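Fusion DH (Streptomyces sp. MJ635-86F5, PDB 6K97) is an engineered fusion of the two halves of a split dehydratase domain, which probably dehydrates polyketide intermediates during biosynthesis of the macrolactam cremimycin. Local coordinates at residues S110-A116 with T129-E135. Sequence-based numbering, arbitrary orientation.
Sequences SSLLQVA and TIRSHGE
L112 and H133, Q114 and R131, and A116 and T129 are the hydrogen-bonded pairs of an antiparallel ladder between strands 110-116 and 129-134, whose axes approach to 4.6 Å, with their directions 156° apart. Each pair closes two backbone bonds, such as A116 N to T129 O at 2.9 Å, and beyond the last pair E135 N still reaches S110 O at 2.8 Å. The hairpin belongs to the first hotdog of the double-hotdog dehydratase fold, in the N-terminal part of the fusion. In a hotdog fold the sheet wraps a central helix, and here the apolar L113, V115 and I130 face helix 75-88: L113 CD1 lies 4.1 Å from I130 CG2, side by side, while V115 CG2 packs on I130 CG1 and against L81. The other face meets the second subunit. There L112 and H133 run alongside each other, CD1 3.8 Å from CE1. CG set between the backbone N and the carbonyl carbon (chi1 75°) lets ND1 of H133 donate to G134 O at 2.7 Å; the oxygen lies near the ring plane, whereas the donor stands above the carbonyl plane. NE2 bonds E30 of the second subunit, and a leucine here would probably leave that glutamate and G134 O without this partner. Q114 and R131 extend alongside each other; Q114 NE2 bonds the backbone O of G28 and R131 NH1 that of E42, both of the second subunit. E135, poorly ordered, accepts a weak bond from S110 OG, but its carboxylate chiefly pairs with R53.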
ATOM      1  N   SER A 110      -1.662 -18.780   6.686  1.00 52.28           N
ATOM      2  CA  SER A 110      -1.704 -17.898   5.534  1.00 54.96           C
ATOM      3  C   SER A 110      -1.147 -16.542   5.905  1.00 52.84           C
ATOM      4  O   SER A 110      -1.308 -16.081   7.047  1.00 46.83           O
ATOM      5  CB  SER A 110      -3.119 -17.709   5.023  1.00 56.68           C
ATOM      6  OG  SER A 110      -3.769 -16.850   5.922  1.00 59.95           O
ATOM      7  N   SER A 111      -0.473 -15.922   4.930  1.00 48.90           N
ATOM      8  CA  SER A 111       0.401 -14.813   5.202  1.00 45.38           C
ATOM      9  C   SER A 111      -0.027 -13.611   4.369  1.00 44.21           C
ATOM     10  O   SER A 111      -0.365 -13.732   3.209  1.00 43.55           O
ATOM     11  CB  SER A 111       1.831 -15.211   4.836  1.00 46.78           C
ATOM     12  OG  SER A 111       2.520 -15.903   5.852  1.00 46.70           O
ATOM     13  N   LEU A 112       0.043 -12.431   4.956  1.00 44.64           N
ATOM     14  CA  LEU A 112       0.039 -11.222   4.153  1.00 43.15           C
ATOM     15  C   LEU A 112       1.433 -11.040   3.567  1.00 40.64           C
ATOM     16  O   LEU A 112       2.391 -11.043   4.283  1.00 47.09           O
ATOM     17  CB  LEU A 112      -0.351 -10.006   4.967  1.00 41.67           C
ATOM     18  CG  LEU A 112      -1.645 -10.089   5.774  1.00 45.07           C
ATOM     19  CD1 LEU A 112      -2.002  -8.687   6.209  1.00 46.64           C
ATOM     20  CD2 LEU A 112      -2.793 -10.723   4.989  1.00 47.62           C
ATOM     21  N   LEU A 113       1.520 -10.865   2.269  1.00 39.70           N
ATOM     22  CA  LEU A 113       2.778 -10.703   1.537  1.00 38.38           C
ATOM     23  C   LEU A 113       2.866  -9.305   0.900  1.00 38.01           C
ATOM     24  O   LEU A 113       1.915  -8.821   0.240  1.00 36.60           O
ATOM     25  CB  LEU A 113       2.804 -11.739   0.419  1.00 37.20           C
ATOM     26  CG  LEU A 113       4.076 -11.734  -0.386  1.00 41.91           C
ATOM     27  CD1 LEU A 113       5.287 -12.101   0.465  1.00 38.92           C
ATOM     28  CD2 LEU A 113       3.921 -12.687  -1.585  1.00 43.72           C
ATOM     29  N   GLN A 114       4.022  -8.689   1.040  1.00 38.82           N
ATOM     30  CA  GLN A 114       4.245  -7.307   0.581  1.00 39.62           C
ATOM     31  C   GLN A 114       5.617  -7.128  -0.071  1.00 39.66           C
ATOM     32  O   GLN A 114       6.625  -7.638   0.416  1.00 40.52           O
ATOM     33  CB  GLN A 114       4.072  -6.301   1.705  1.00 40.19           C
ATOM     34  CG  GLN A 114       2.601  -6.263   2.121  1.00 44.22           C
ATOM     35  CD  GLN A 114       2.170  -5.103   3.022  1.00 45.14           C
ATOM     36  OE1 GLN A 114       3.001  -4.352   3.601  1.00 45.23           O
ATOM     37  NE2 GLN A 114       0.845  -4.966   3.156  1.00 43.24           N
ATOM     38  N   VAL A 115       5.630  -6.362  -1.154  1.00 38.34           N
ATOM     39  CA  VAL A 115       6.836  -5.892  -1.762  1.00 35.20           C
ATOM     40  C   VAL A 115       6.809  -4.390  -1.724  1.00 36.64           C
ATOM     41  O   VAL A 115       5.874  -3.793  -2.217  1.00 40.68           O
ATOM     42  CB  VAL A 115       6.913  -6.338  -3.224  1.00 35.12           C
ATOM     43  CG1 VAL A 115       8.220  -5.862  -3.833  1.00 34.43           C
ATOM     44  CG2 VAL A 115       6.770  -7.865  -3.348  1.00 33.03           C
ATOM     45  N   ALA A 116       7.840  -3.761  -1.152  1.00 39.15           N
ATOM     46  CA  ALA A 116       7.967  -2.306  -1.155  1.00 36.42           C
ATOM     47  C   ALA A 116       9.139  -1.862  -2.007  1.00 37.45           C
ATOM     48  O   ALA A 116      10.262  -2.380  -1.857  1.00 35.90           O
ATOM     49  CB  ALA A 116       8.153  -1.798   0.234  1.00 36.59           C
ATOM     50  N   THR A 129      12.279  -4.305  -0.922  1.00 34.01           N
ATOM     51  CA  THR A 129      12.154  -5.232   0.207  1.00 41.31           C
ATOM     52  C   THR A 129      10.924  -6.126   0.100  1.00 36.03           C
ATOM     53  O   THR A 129       9.895  -5.680  -0.378  1.00 31.53           O
ATOM     54  CB  THR A 129      11.989  -4.446   1.519  1.00 45.54           C
ATOM     55  OG1 THR A 129      12.941  -3.392   1.507  1.00 56.08           O
ATOM     56  CG2 THR A 129      12.225  -5.297   2.701  1.00 44.31           C
ATOM     57  N   ILE A 130      11.042  -7.356   0.597  1.00 33.56           N
ATOM     58  CA  ILE A 130       9.933  -8.322   0.621  1.00 33.93           C
ATOM     59  C   ILE A 130       9.768  -8.872   2.028  1.00 34.30           C
ATOM     60  O   ILE A 130      10.738  -9.281   2.708  1.00 35.22           O
ATOM     61  CB  ILE A 130      10.172  -9.479  -0.329  1.00 36.83           C
ATOM     62  CG1 ILE A 130      10.504  -8.972  -1.751  1.00 39.98           C
ATOM     63  CG2 ILE A 130       8.948 -10.359  -0.374  1.00 37.38           C
ATOM     64  CD1 ILE A 130      10.925 -10.048  -2.741  1.00 38.23           C
ATOM     65  N   ARG A 131       8.548  -8.807   2.498  1.00 36.21           N
ATOM     66  CA  ARG A 131       8.244  -9.058   3.890  1.00 38.75           C
ATOM     67  C   ARG A 131       6.849  -9.668   4.008  1.00 38.59           C
ATOM     68  O   ARG A 131       6.040  -9.559   3.081  1.00 38.06           O
ATOM     69  CB  ARG A 131       8.298  -7.771   4.698  1.00 41.31           C
ATOM     70  CG  ARG A 131       7.121  -6.847   4.358  1.00 46.51           C
ATOM     71  CD  ARG A 131       7.070  -5.568   5.133  1.00 47.33           C
ATOM     72  NE  ARG A 131       5.867  -4.830   4.769  1.00 47.46           N
ATOM     73  CZ  ARG A 131       5.464  -3.691   5.366  1.00 52.10           C
ATOM     74  NH1 ARG A 131       4.356  -3.100   4.944  1.00 54.46           N
ATOM     75  NH2 ARG A 131       6.140  -3.147   6.387  1.00 47.73           N
ATOM     76  N   SER A 132       6.594 -10.338   5.125  1.00 36.79           N
ATOM     77  CA  SER A 132       5.291 -10.959   5.361  1.00 37.30           C
ATOM     78  C   SER A 132       5.037 -11.090   6.847  1.00 38.53           C
ATOM     79  O   SER A 132       5.934 -10.855   7.692  1.00 36.88           O
ATOM     80  CB  SER A 132       5.197 -12.362   4.743  1.00 37.75           C
ATOM     81  OG  SER A 132       5.956 -13.326   5.473  1.00 35.79           O
ATOM     82  N   HIS A 133       3.801 -11.421   7.154  1.00 38.19           N
ATOM     83  CA  HIS A 133       3.464 -11.836   8.487  1.00 41.03           C
ATOM     84  C   HIS A 133       2.212 -12.677   8.447  1.00 40.55           C
ATOM     85  O   HIS A 133       1.356 -12.505   7.539  1.00 37.94           O
ATOM     86  CB  HIS A 133       3.361 -10.642   9.463  1.00 45.85           C
ATOM     87  CG  HIS A 133       2.122  -9.806   9.327  1.00 48.37           C
ATOM     88  ND1 HIS A 133       0.858 -10.315   9.499  1.00 51.69           N
ATOM     89  CD2 HIS A 133       1.970  -8.474   9.160  1.00 49.58           C
ATOM     90  CE1 HIS A 133      -0.024  -9.344   9.378  1.00 55.14           C
ATOM     91  NE2 HIS A 133       0.626  -8.217   9.168  1.00 53.92           N
ATOM     92  N   GLY A 134       2.093 -13.565   9.441  1.00 42.61           N
ATOM     93  CA  GLY A 134       0.922 -14.448   9.560  1.00 47.15           C
ATOM     94  C   GLY A 134      -0.375 -13.634   9.705  1.00 54.55           C
ATOM     95  O   GLY A 134      -0.398 -12.539  10.312  1.00 47.74           O
ATOM     96  N   GLU A 135      -1.457 -14.168   9.138  1.00 63.36           N
ATOM     97  CA  GLU A 135      -2.735 -13.437   9.060  1.00 71.42           C
ATOM     98  C   GLU A 135      -3.263 -12.808  10.336  1.00 76.56           C
ATOM     99  O   GLU A 135      -3.854 -11.736  10.257  1.00 79.30           O
ATOM    100  CB  GLU A 135      -3.839 -14.290   8.444  1.00 74.80           C
ATOM    101  CG  GLU A 135      -4.183 -13.871   7.031  1.00 79.70           C
ATOM    102  CD  GLU A 135      -5.606 -14.231   6.661  1.00 85.13           C
ATOM    103  OE1 GLU A 135      -6.543 -14.063   7.488  1.00 87.68           O
ATOM    104  OE2 GLU A 135      -5.785 -14.694   5.521  1.00 91.85           O
TER
HETATM  105  O   HOH W   1      12.536  -0.680  -0.155  1.00 37.83           O